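Local atomic coordinates of TetR-like transcriptional regulator (Rhodococcus, PDB entry 3F1B), a protein that probably binds cis-regulatory DNA through a helix-turn-helix domain and acts as a transcription factor of the TetR family. Residues F32-M37 / G56-F62; L95-L99 / A182-E187; W109-Y113 / E166-D170; L140-T145 / A190-L194. All coordinates share one frame; numbering follows the deposited sequence.

Contact 1: residues F32-M37 / G56-F62; sequences FHETSM and GSKDELF. With SO4 (sulfate ion), chain C.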
loop_
_atom_site.group_PDB
_atom_site.type_symbol
_atom_site.label_atom_id
_atom_site.label_comp_id
_atom_site.label_asym_id
_atom_site.label_seq_id
_atom_site.Cartn_x
_atom_site.Cartn_y
_atom_site.Cartn_z
ATOM N N PHE A 32 8.420 0.063 11.810
ATOM C CA PHE A 32 9.089 1.266 12.317
ATOM C C PHE A 32 8.920 1.522 13.808
ATOM O O PHE A 32 9.911 1.724 14.504
ATOM C CB PHE A 32 8.693 2.534 11.540
ATOM C CG PHE A 32 9.282 3.811 12.120
ATOM C CD1 PHE A 32 10.514 4.288 11.681
ATOM C CD2 PHE A 32 8.608 4.528 13.119
ATOM C CE1 PHE A 32 11.076 5.450 12.207
ATOM C CE2 PHE A 32 9.165 5.693 13.657
ATOM C CZ PHE A 32 10.422 6.147 13.200
ATOM N N HIS A 33 7.672 1.552 14.289
ATOM C CA HIS A 33 7.401 1.906 15.682
ATOM C C HIS A 33 7.976 0.851 16.676
ATOM O O HIS A 33 8.526 1.226 17.722
ATOM C CB HIS A 33 5.895 2.151 15.881
ATOM C CG HIS A 33 5.568 3.283 16.813
ATOM N ND1 HIS A 33 5.119 3.091 18.107
ATOM C CD2 HIS A 33 5.589 4.621 16.622
ATOM C CE1 HIS A 33 4.903 4.264 18.678
ATOM N NE2 HIS A 33 5.178 5.209 17.796
ATOM N N GLU A 34 7.873 -0.442 16.329
ATOM C CA GLU A 34 8.298 -1.552 17.205
ATOM C C GLU A 34 9.762 -1.960 17.002
ATOM O O GLU A 34 10.263 -2.842 17.701
ATOM C CB GLU A 34 7.374 -2.768 17.049
ATOM C CG GLU A 34 7.245 -3.674 18.301
ATOM C CD GLU A 34 6.218 -3.173 19.333
ATOM O OE1 GLU A 34 5.747 -3.980 20.174
ATOM O OE2 GLU A 34 5.873 -1.972 19.312
ATOM N N THR A 35 10.435 -1.325 16.043
ATOM C CA THR A 35 11.888 -1.419 15.933
ATOM C C THR A 35 12.551 -0.435 16.908
ATOM O O THR A 35 12.073 0.678 17.070
ATOM C CB THR A 35 12.365 -1.170 14.479
ATOM O OG1 THR A 35 12.268 -2.399 13.743
ATOM C CG2 THR A 35 13.803 -0.685 14.436
ATOM N N SER A 36 13.634 -0.849 17.557
ATOM C CA SER A 36 14.333 0.027 18.485
ATOM C C SER A 36 15.774 0.143 18.078
ATOM O O SER A 36 16.306 -0.723 17.384
ATOM C CB SER A 36 14.263 -0.533 19.909
ATOM O OG SER A 36 14.892 -1.810 20.013
HETATM N N MSE A 37 16.410 1.221 18.512
HETATM C CA MSE A 37 17.847 1.402 18.280
HETATM C C MSE A 37 18.619 0.270 18.958
HETATM O O MSE A 37 19.621 -0.211 18.444
HETATM C CB MSE A 37 18.282 2.785 18.751
HETATM C CG MSE A 37 17.699 3.888 17.889
HETATM SE SE MSE A 37 18.363 3.765 16.063
HETATM C CE MSE A 37 19.776 5.069 16.264
ATOM N N GLY A 56 21.869 8.790 15.270
ATOM C CA GLY A 56 21.472 9.878 16.154
ATOM C C GLY A 56 20.015 9.824 16.536
ATOM O O GLY A 56 19.657 10.308 17.616
ATOM N N SER A 57 19.186 9.230 15.666
ATOM C CA SER A 57 17.821 8.876 16.020
ATOM C C SER A 57 17.322 7.759 15.130
ATOM O O SER A 57 17.839 7.553 14.018
ATOM C CB SER A 57 16.908 10.074 15.861
ATOM O OG SER A 57 16.743 10.324 14.494
ATOM N N LYS A 58 16.282 7.074 15.611
ATOM C CA LYS A 58 15.656 5.952 14.905
ATOM C C LYS A 58 15.199 6.338 13.520
ATOM O O LYS A 58 15.411 5.587 12.575
ATOM C CB LYS A 58 14.478 5.372 15.690
ATOM C CG LYS A 58 14.052 3.993 15.234
ATOM C CD LYS A 58 12.537 3.800 15.249
ATOM C CE LYS A 58 11.901 3.742 16.648
ATOM N NZ LYS A 58 10.392 3.481 16.603
ATOM N N ASP A 59 14.596 7.510 13.387
ATOM C CA ASP A 59 13.988 7.882 12.120
ATOM C C ASP A 59 14.999 8.410 11.121
ATOM O O ASP A 59 14.826 8.210 9.931
ATOM C CB ASP A 59 12.823 8.863 12.317
ATOM C CG ASP A 59 13.140 9.955 13.324
ATOM O OD1 ASP A 59 12.341 10.923 13.432
ATOM O OD2 ASP A 59 14.186 9.834 14.020
ATOM N N GLU A 60 16.060 9.040 11.617
ATOM C CA GLU A 60 17.188 9.427 10.792
ATOM C C GLU A 60 17.857 8.194 10.151
ATOM O O GLU A 60 18.203 8.202 8.965
ATOM C CB GLU A 60 18.191 10.210 11.630
ATOM C CG GLU A 60 19.415 10.707 10.863
ATOM C CD GLU A 60 19.228 12.104 10.308
ATOM O OE1 GLU A 60 19.247 13.046 11.130
ATOM O OE2 GLU A 60 19.063 12.276 9.070
ATOM N N LEU A 61 18.004 7.134 10.937
ATOM C CA LEU A 61 18.472 5.853 10.453
ATOM C C LEU A 61 17.482 5.261 9.455
ATOM O O LEU A 61 17.858 4.667 8.441
ATOM C CB LEU A 61 18.628 4.893 11.635
ATOM C CG LEU A 61 19.716 3.831 11.501
ATOM C CD1 LEU A 61 19.549 2.731 12.523
ATOM C CD2 LEU A 61 19.818 3.271 10.100
ATOM N N PHE A 62 16.199 5.440 9.768
ATOM C CA PHE A 62 15.114 4.968 8.928
ATOM C C PHE A 62 15.125 5.673 7.605
ATOM O O PHE A 62 14.876 5.061 6.605
ATOM C CB PHE A 62 13.744 5.198 9.565
ATOM C CG PHE A 62 12.651 4.569 8.787
ATOM C CD1 PHE A 62 12.535 3.181 8.736
ATOM C CD2 PHE A 62 11.782 5.330 8.052
ATOM C CE1 PHE A 62 11.537 2.558 7.997
ATOM C CE2 PHE A 62 10.763 4.723 7.305
ATOM C CZ PHE A 62 10.643 3.327 7.276
HETATM S S SO4 C . 15.600 2.729 21.487
HETATM O O1 SO4 C . 16.214 1.406 21.496
HETATM O O2 SO4 C . 16.650 3.659 21.922
HETATM O O3 SO4 C . 15.102 3.071 20.150
HETATM O O4 SO4 C . 14.480 2.775 22.422
#
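The ring of F32 has the aliphatic arm of K58 lying over one face, in the TetR-type DNA-binding domain, where the loop entering the predicted helix-turn-helix meets the start of helix 58-77. K58 CD stands 3.9 Å from the F32 ring centroid, only 19° off the ring normal, a CH-pi contact. The ammonium follows: NZ is 4.2 Å from the same centroid, still over the face, which makes a cation-pi pair. Bends at chi2 and chi3 turn the lysine chain along the ring and bring NZ to the backbone of the loop, where it donates to F32 O (2.8 Å) and to H33 O (3.1 Å). At F32 O the donor is tilted out of the carbonyl plane, whereas at H33 O it sits above the plane and off the lone pairs, so F32 O is met with the better geometry. The same F32 ring turns an edge to the face of F62, with planes at 75° and CD1 of F32 3.6 Å from F62 CG, and D59 CB closes on F32 CZ. F32 also meets H33 of the second subunit edge-to-face, so this loop belongs to the subunit contact as well. Farther along, selenomethionine M37 begins helix 37-43 and lays SE near K58 CA and L61 CD1. Its backbone N donates to a sulfate, probably from the crystallisation liquor and also bound by D38 N, in a nearly straight bond: M37 N to O3 of the sulfate, 2.8 Å, 170° at the hydrogen.

Contact 2: residues L95-L99 / A182-E187; sequences LEGFL and AADLLE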
loop_
_atom_site.group_PDB
_atom_site.type_symbol
_atom_site.label_atom_id
_atom_site.label_comp_id
_atom_site.label_asym_id
_atom_site.label_seq_id
_atom_site.Cartn_x
_atom_site.Cartn_y
_atom_site.Cartn_z
ATOM N N LEU A 95 9.273 -4.202 -15.472
ATOM C CA LEU A 95 8.506 -5.148 -14.703
ATOM C C LEU A 95 9.451 -6.213 -14.228
ATOM O O LEU A 95 9.433 -6.618 -13.062
ATOM C CB LEU A 95 7.410 -5.771 -15.574
ATOM C CG LEU A 95 6.250 -4.836 -15.674
ATOM C CD1 LEU A 95 5.255 -5.441 -16.616
ATOM C CD2 LEU A 95 5.680 -4.693 -14.261
ATOM N N GLU A 96 10.297 -6.678 -15.131
ATOM C CA GLU A 96 11.200 -7.740 -14.750
ATOM C C GLU A 96 12.271 -7.306 -13.775
ATOM O O GLU A 96 12.564 -8.043 -12.834
ATOM C CB GLU A 96 11.730 -8.441 -15.974
ATOM C CG GLU A 96 10.544 -9.238 -16.564
ATOM C CD GLU A 96 10.745 -9.750 -17.978
ATOM O OE1 GLU A 96 11.919 -9.763 -18.429
ATOM O OE2 GLU A 96 9.729 -10.150 -18.629
ATOM N N GLY A 97 12.834 -6.114 -13.958
ATOM C CA GLY A 97 13.800 -5.579 -12.994
ATOM C C GLY A 97 13.207 -5.356 -11.593
ATOM O O GLY A 97 13.739 -5.867 -10.593
ATOM N N PHE A 98 12.088 -4.625 -11.536
ATOM C CA PHE A 98 11.280 -4.467 -10.319
ATOM C C PHE A 98 10.994 -5.789 -9.638
ATOM O O PHE A 98 11.224 -5.930 -8.420
ATOM C CB PHE A 98 9.953 -3.780 -10.681
ATOM C CG PHE A 98 8.907 -3.844 -9.631
ATOM C CD1 PHE A 98 9.197 -3.548 -8.307
ATOM C CD2 PHE A 98 7.600 -4.098 -9.981
ATOM C CE1 PHE A 98 8.226 -3.576 -7.363
ATOM C CE2 PHE A 98 6.614 -4.118 -9.045
ATOM C CZ PHE A 98 6.909 -3.853 -7.742
ATOM N N LEU A 99 10.433 -6.730 -10.389
ATOM C CA LEU A 99 10.040 -7.980 -9.785
ATOM C C LEU A 99 11.219 -8.882 -9.364
ATOM O O LEU A 99 11.125 -9.580 -8.334
ATOM C CB LEU A 99 9.072 -8.729 -10.671
ATOM C CG LEU A 99 7.669 -8.140 -10.723
ATOM C CD1 LEU A 99 6.958 -8.918 -11.819
ATOM C CD2 LEU A 99 6.908 -8.210 -9.344
ATOM N N ALA A 182 4.520 -13.535 -12.684
ATOM C CA ALA A 182 4.089 -12.221 -12.244
ATOM C C ALA A 182 4.259 -11.215 -13.374
ATOM O O ALA A 182 3.334 -10.498 -13.671
ATOM C CB ALA A 182 4.873 -11.806 -11.045
ATOM N N ALA A 183 5.419 -11.190 -14.045
ATOM C CA ALA A 183 5.659 -10.185 -15.097
ATOM C C ALA A 183 4.723 -10.419 -16.245
ATOM O O ALA A 183 4.297 -9.488 -16.895
ATOM C CB ALA A 183 7.087 -10.226 -15.593
ATOM N N ASP A 184 4.396 -11.678 -16.480
ATOM C CA ASP A 184 3.452 -12.055 -17.530
ATOM C C ASP A 184 2.065 -11.454 -17.334
ATOM O O ASP A 184 1.499 -10.865 -18.259
ATOM C CB ASP A 184 3.348 -13.578 -17.597
ATOM C CG ASP A 184 4.386 -14.184 -18.525
ATOM O OD1 ASP A 184 5.077 -13.406 -19.224
ATOM O OD2 ASP A 184 4.514 -15.442 -18.584
ATOM N N LEU A 185 1.543 -11.617 -16.111
ATOM C CA LEU A 185 0.233 -11.119 -15.767
ATOM C C LEU A 185 0.171 -9.601 -15.872
ATOM O O LEU A 185 -0.813 -9.034 -16.365
ATOM C CB LEU A 185 -0.113 -11.521 -14.337
ATOM C CG LEU A 185 -1.414 -10.853 -13.870
ATOM C CD1 LEU A 185 -2.541 -11.199 -14.850
ATOM C CD2 LEU A 185 -1.773 -11.260 -12.457
ATOM N N LEU A 186 1.217 -8.945 -15.399
ATOM C CA LEU A 186 1.261 -7.503 -15.444
ATOM C C LEU A 186 1.417 -6.962 -16.859
ATOM O O LEU A 186 0.908 -5.879 -17.152
ATOM C CB LEU A 186 2.401 -7.013 -14.559
ATOM C CG LEU A 186 2.131 -6.645 -13.076
ATOM C CD1 LEU A 186 0.699 -6.798 -12.507
ATOM C CD2 LEU A 186 3.208 -7.207 -12.131
ATOM N N GLU A 187 2.122 -7.683 -17.735
ATOM C CA GLU A 187 2.258 -7.184 -19.093
ATOM C C GLU A 187 0.893 -7.180 -19.766
ATOM O O GLU A 187 0.554 -6.235 -20.484
ATOM C CB GLU A 187 3.213 -8.019 -19.958
ATOM C CG GLU A 187 4.671 -7.934 -19.591
ATOM C CD GLU A 187 5.494 -8.973 -20.331
ATOM O OE1 GLU A 187 6.231 -9.761 -19.661
ATOM O OE2 GLU A 187 5.384 -9.004 -21.589
#
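The carboxylates of E96 and E187 are the flat groups that meet here, their planes turned 58° apart, and E96 OE2 comes within 3.7 Å of E187 OE1. E96 OE2 also borders the methyl of A183, and E96 OE1 has a long, weak ion pair with R92 on its own helix. Beside this carboxylate pair the contact is aliphatic. L95 sends CD1 to the CB of L186 and, at 3.9 Å, to CG of E187, so the glutamate contributes its methylene part to the apolar layer while its carboxylate turns toward E96. One turn on, L99 presses CD1 into the start of the other segment: it stands 3.6 Å from A182 CB and 3.5 Å from A183 N, and it also meets A183 CB and L186 CD2. In L95 and L99 alike CG lies anti to the carbonyl carbon (chi1 -80° in L95), which directs both branched ends across the interface. The methyl of A183 faces L95, E96 and L99, 3.7 Å from E96 CG. The two helix segments, both in the TetR-like C-terminal domain, run roughly antiparallel at 137°, with axes 9.8 Å apart; L95 and A183 bring their CA atoms to 5.8 Å, a close approach that the alanine permits. Helix 153-173 covers the inner side, where A182 touches V168 and L186 touches A164. Joining helix 87-104 to helix 179-196 therefore rests on van der Waals fit of leucine against alanine, leucine and the glutamate methylenes, while the two carboxylates, if both are ionised, would probably oppose the contact slightly.

Contact 3: residues W109-Y113 / E166-D170; sequences WMVLY and EAVAD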
loop_
_atom_site.group_PDB
_atom_site.type_symbol
_atom_site.label_atom_id
_atom_site.label_comp_id
_atom_site.label_asym_id
_atom_site.label_seq_id
_atom_site.Cartn_x
_atom_site.Cartn_y
_atom_site.Cartn_z
ATOM N N TRP A 109 12.117 -4.432 -0.002
ATOM C CA TRP A 109 10.821 -4.180 -0.571
ATOM C C TRP A 109 9.811 -3.898 0.517
ATOM O O TRP A 109 8.998 -2.991 0.376
ATOM C CB TRP A 109 10.335 -5.366 -1.382
ATOM C CG TRP A 109 8.902 -5.203 -1.746
ATOM C CD1 TRP A 109 7.858 -5.947 -1.294
ATOM C CD2 TRP A 109 8.329 -4.175 -2.621
ATOM N NE1 TRP A 109 6.667 -5.471 -1.848
ATOM C CE2 TRP A 109 6.937 -4.399 -2.671
ATOM C CE3 TRP A 109 8.870 -3.088 -3.349
ATOM C CZ2 TRP A 109 6.062 -3.578 -3.416
ATOM C CZ3 TRP A 109 8.005 -2.277 -4.071
ATOM C CH2 TRP A 109 6.607 -2.535 -4.107
HETATM N N MSE A 110 9.870 -4.655 1.605
HETATM C CA MSE A 110 8.978 -4.409 2.725
HETATM C C MSE A 110 9.110 -3.037 3.362
HETATM O O MSE A 110 8.083 -2.379 3.636
HETATM C CB MSE A 110 9.154 -5.471 3.794
HETATM C CG MSE A 110 8.483 -6.757 3.397
HETATM SE SE MSE A 110 9.110 -8.174 4.553
HETATM C CE MSE A 110 7.871 -7.824 6.049
ATOM N N VAL A 111 10.358 -2.599 3.607
ATOM C CA VAL A 111 10.602 -1.260 4.161
ATOM C C VAL A 111 10.026 -0.208 3.175
ATOM O O VAL A 111 9.289 0.726 3.567
ATOM C CB VAL A 111 12.101 -1.079 4.516
ATOM C CG1 VAL A 111 12.438 0.362 4.803
ATOM C CG2 VAL A 111 12.474 -1.950 5.734
ATOM N N LEU A 112 10.270 -0.430 1.888
ATOM C CA LEU A 112 9.912 0.530 0.868
ATOM C C LEU A 112 8.408 0.630 0.704
ATOM O O LEU A 112 7.845 1.717 0.733
ATOM C CB LEU A 112 10.532 0.134 -0.461
ATOM C CG LEU A 112 11.770 0.868 -0.938
ATOM C CD1 LEU A 112 12.535 1.696 0.092
ATOM C CD2 LEU A 112 12.672 -0.100 -1.641
ATOM N N TYR A 113 7.776 -0.518 0.522
ATOM C CA TYR A 113 6.366 -0.584 0.308
ATOM C C TYR A 113 5.610 -0.088 1.538
ATOM O O TYR A 113 4.624 0.630 1.381
ATOM C CB TYR A 113 5.988 -1.986 -0.101
ATOM C CG TYR A 113 4.566 -2.164 -0.561
ATOM C CD1 TYR A 113 3.951 -1.274 -1.463
ATOM C CD2 TYR A 113 3.831 -3.244 -0.082
ATOM C CE1 TYR A 113 2.603 -1.472 -1.874
ATOM C CE2 TYR A 113 2.513 -3.470 -0.495
ATOM C CZ TYR A 113 1.893 -2.588 -1.380
ATOM O OH TYR A 113 0.572 -2.883 -1.695
ATOM N N GLU A 166 2.315 -3.532 -7.303
ATOM C CA GLU A 166 2.672 -3.442 -5.887
ATOM C C GLU A 166 2.161 -4.641 -5.183
ATOM O O GLU A 166 2.923 -5.265 -4.464
ATOM C CB GLU A 166 2.050 -2.224 -5.254
ATOM C CG GLU A 166 2.774 -0.966 -5.637
ATOM C CD GLU A 166 2.067 0.265 -5.134
ATOM O OE1 GLU A 166 0.851 0.426 -5.359
ATOM O OE2 GLU A 166 2.709 1.103 -4.540
ATOM N N ALA A 167 0.898 -5.013 -5.409
ATOM C CA ALA A 167 0.350 -6.130 -4.659
ATOM C C ALA A 167 0.975 -7.442 -5.109
ATOM O O ALA A 167 1.115 -8.364 -4.325
ATOM C CB ALA A 167 -1.171 -6.195 -4.807
ATOM N N VAL A 168 1.353 -7.522 -6.377
ATOM C CA VAL A 168 1.911 -8.755 -6.944
ATOM C C VAL A 168 3.374 -8.926 -6.449
ATOM O O VAL A 168 3.758 -10.008 -6.011
ATOM C CB VAL A 168 1.780 -8.773 -8.508
ATOM C CG1 VAL A 168 2.721 -9.795 -9.140
ATOM C CG2 VAL A 168 0.324 -9.113 -8.919
ATOM N N ALA A 169 4.132 -7.833 -6.498
ATOM C CA ALA A 169 5.422 -7.735 -5.891
ATOM C C ALA A 169 5.373 -8.345 -4.498
ATOM O O ALA A 169 6.206 -9.189 -4.195
ATOM C CB ALA A 169 5.873 -6.290 -5.838
ATOM N N ASP A 170 4.404 -7.965 -3.670
ATOM C CA ASP A 170 4.224 -8.589 -2.316
ATOM C C ASP A 170 4.255 -10.098 -2.338
ATOM O O ASP A 170 4.906 -10.724 -1.544
ATOM C CB ASP A 170 2.863 -8.233 -1.711
ATOM C CG ASP A 170 2.965 -7.377 -0.471
ATOM O OD1 ASP A 170 4.108 -7.038 -0.066
ATOM O OD2 ASP A 170 1.882 -7.040 0.112
#
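W109 leaves helix 106-115 with CB pointing toward helix 153-173 and its CG anti to the backbone N (chi1 169°), which sends the indole toward that helix of the all-helical TetR-like C-terminal domain. Beyond CG, CD1 runs past D170 OD1 at 4.1 Å, and NE1 then donates to that oxygen in a weak hydrogen bond of 3.5 Å, with 149° at the hydrogen. The carboxylate stands almost at right angles to the indole, and OD1 lies at the ring edge. CE2 and CZ2 then meet the methyl of A169, 3.6 Å from CZ2, and CZ2 also nears E166 O. Y113 CB covers one face of the indole, while A169 CB approaches from the opposite side, toward the outer part of the ring. D170 turns OD1 to the edge of W109 and OD2 to the edge of Y113, one turn later: Y113 CE2 is 3.7 Å from D170 OD2, again with ring and carboxylate nearly perpendicular. E166 meets Y113 along its extended chain: CB is 3.5 Å from CE1, and OE2 lies in the ring plane at the same edge. R130 makes a salt bridge with E166 OE2, and OE1 is also hydrogen-bonded elsewhere, which would limit rotation of the carboxylate. The segments run antiparallel at 152° with axes 11.4 Å apart, the space being spanned by these large side chains. W109 also meets F98 of helix 87-104 edge-to-face, and Y113 packs on M117 of the second subunit. E166 O, for its part, lies over a face of the Y113 ring, 4.2 Å above its plane.

Contact 4: residues L140-T145 / A190-L194; sequences LLESST and AWRGL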
loop_
_atom_site.group_PDB
_atom_site.type_symbol
_atom_site.label_atom_id
_atom_site.label_comp_id
_atom_site.label_asym_id
_atom_site.label_seq_id
_atom_site.Cartn_x
_atom_site.Cartn_y
_atom_site.Cartn_z
ATOM N N LEU A 140 4.701 5.809 -21.004
ATOM C CA LEU A 140 5.044 4.717 -21.905
ATOM C C LEU A 140 3.816 3.991 -22.446
ATOM O O LEU A 140 3.825 3.519 -23.592
ATOM C CB LEU A 140 6.083 3.785 -21.326
ATOM C CG LEU A 140 5.660 2.693 -20.388
ATOM C CD1 LEU A 140 5.000 1.515 -21.183
ATOM C CD2 LEU A 140 6.934 2.264 -19.688
ATOM N N LEU A 141 2.755 3.923 -21.647
ATOM C CA LEU A 141 1.501 3.379 -22.146
ATOM C C LEU A 141 1.022 4.290 -23.283
ATOM O O LEU A 141 0.523 3.807 -24.277
ATOM C CB LEU A 141 0.435 3.208 -21.039
ATOM C CG LEU A 141 0.695 2.108 -20.014
ATOM C CD1 LEU A 141 -0.384 2.127 -18.971
ATOM C CD2 LEU A 141 0.826 0.699 -20.621
ATOM N N GLU A 142 1.213 5.600 -23.152
ATOM C CA GLU A 142 0.873 6.513 -24.246
ATOM C C GLU A 142 1.815 6.322 -25.442
ATOM O O GLU A 142 1.363 6.117 -26.578
ATOM C CB GLU A 142 0.873 7.962 -23.781
ATOM C CG GLU A 142 0.070 8.884 -24.709
ATOM C CD GLU A 142 -0.795 9.904 -23.952
ATOM O OE1 GLU A 142 -0.616 10.054 -22.713
ATOM O OE2 GLU A 142 -1.660 10.550 -24.602
ATOM N N SER A 143 3.116 6.366 -25.151
ATOM C CA SER A 143 4.204 5.999 -26.070
ATOM C C SER A 143 3.950 4.683 -26.816
ATOM O O SER A 143 4.571 4.414 -27.840
ATOM C CB SER A 143 5.528 5.925 -25.296
ATOM O OG SER A 143 6.659 6.199 -26.114
ATOM N N SER A 144 3.046 3.851 -26.317
ATOM C CA SER A 144 2.638 2.718 -27.109
ATOM C C SER A 144 1.613 3.158 -28.154
ATOM O O SER A 144 1.958 3.929 -29.040
ATOM C CB SER A 144 2.110 1.597 -26.250
ATOM O OG SER A 144 1.607 0.582 -27.098
ATOM N N THR A 145 0.360 2.696 -28.040
ATOM C CA THR A 145 -0.649 2.847 -29.117
ATOM C C THR A 145 -0.742 4.240 -29.793
ATOM O O THR A 145 -0.893 5.265 -29.124
ATOM C CB THR A 145 -2.079 2.345 -28.665
ATOM O OG1 THR A 145 -1.951 1.186 -27.826
ATOM C CG2 THR A 145 -2.978 1.990 -29.876
ATOM N N ALA A 190 -1.698 -4.709 -18.700
ATOM C CA ALA A 190 -1.335 -3.393 -19.195
ATOM C C ALA A 190 -1.759 -3.218 -20.649
ATOM O O ALA A 190 -2.293 -2.171 -21.013
ATOM C CB ALA A 190 0.145 -3.173 -19.062
ATOM N N TRP A 191 -1.501 -4.226 -21.485
ATOM C CA TRP A 191 -1.850 -4.120 -22.925
ATOM C C TRP A 191 -3.294 -4.568 -23.257
ATOM O O TRP A 191 -3.827 -4.217 -24.316
ATOM C CB TRP A 191 -0.802 -4.800 -23.828
ATOM C CG TRP A 191 0.616 -4.314 -23.586
ATOM C CD1 TRP A 191 1.674 -5.064 -23.133
ATOM C CD2 TRP A 191 1.128 -2.972 -23.767
ATOM N NE1 TRP A 191 2.803 -4.279 -23.027
ATOM C CE2 TRP A 191 2.497 -2.993 -23.403
ATOM C CE3 TRP A 191 0.565 -1.761 -24.200
ATOM C CZ2 TRP A 191 3.315 -1.841 -23.464
ATOM C CZ3 TRP A 191 1.385 -0.616 -24.261
ATOM C CH2 TRP A 191 2.743 -0.668 -23.895
ATOM N N ARG A 192 -3.921 -5.296 -22.329
ATOM C CA ARG A 192 -5.303 -5.777 -22.472
ATOM C C ARG A 192 -6.390 -5.126 -21.561
ATOM O O ARG A 192 -7.546 -5.100 -21.937
ATOM C CB ARG A 192 -5.355 -7.319 -22.441
ATOM C CG ARG A 192 -4.613 -8.028 -23.597
ATOM C CD ARG A 192 -4.998 -7.494 -25.022
ATOM N NE ARG A 192 -6.247 -8.050 -25.583
ATOM C CZ ARG A 192 -6.320 -9.098 -26.410
ATOM N NH1 ARG A 192 -5.218 -9.729 -26.782
ATOM N NH2 ARG A 192 -7.496 -9.522 -26.869
ATOM N N GLY A 193 -6.033 -4.590 -20.388
ATOM C CA GLY A 193 -6.855 -3.547 -19.732
ATOM C C GLY A 193 -6.865 -2.278 -20.602
ATOM O O GLY A 193 -7.806 -1.471 -20.577
ATOM N N LEU A 194 -5.804 -2.121 -21.388
ATOM C CA LEU A 194 -5.674 -1.056 -22.372
ATOM C C LEU A 194 -6.656 -1.252 -23.527
ATOM O O LEU A 194 -7.615 -0.494 -23.673
ATOM C CB LEU A 194 -4.234 -1.031 -22.895
ATOM C CG LEU A 194 -3.692 0.116 -23.749
ATOM C CD1 LEU A 194 -2.290 0.497 -23.282
ATOM C CD2 LEU A 194 -3.682 -0.252 -25.252
#
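L141 meets W191 with one methyl: CD2 lies over the six-membered ring, 4.2 Å from its centroid and 24° off the normal, a CH-pi contact. The same CD2 touches A190 CB at 4.2 Å and L194 CD1 at 4.1 Å, so a single branch fills the angle between three residues of the facing helix. L140 adds CD1 at the far end of the indole, 4.1 Å from CH2, its side chain running at about a right angle to the tryptophan. Past the helix end, T145 OG1 comes to 3.4 Å from L194 CD2, the two side chains sliding by in opposite senses. W191 reaches this spot because its CG is anti to the carbonyl carbon (chi1 -54°), which swings the ring off helix 179-196 toward the end of helix 126-143. Both helices belong to the TetR-like C-terminal domain, and the contact joins them at a site about 23 Å from the centre of the chain. In the next shell, R88 forms a cation-pi pair with W191 and a weak hydrogen bond to S144 OG. L91 of helix 87-104 packs on L140, A190 and W191, while F154 and I157 of helix 153-173 pack on L141.

How the contacts relate
Contact 1 lies in the DNA-binding domain, and contacts 2, 3 and 4 all lie in the C-terminal domain. Along the chain contact 1 closes before the others open; contact 3 is nested within the loop closed by contact 2, and contact 4 alternates with both. V111 of contact 3 packs on F62 of contact 1, centres about 20 Å apart. From contact 2, centred about 13 Å from contact 3, F98 packs on W109 and A169, L99 on A169 and A182 on V168. Contacts 2 and 4 share helix 179-196, with centres about 15 Å apart, and contacts 1 and 4 are about 41 Å apart between centres. Among these four, contact 3 is the one that touches contact 1, consistent with domain coupling in TetR-type regulators.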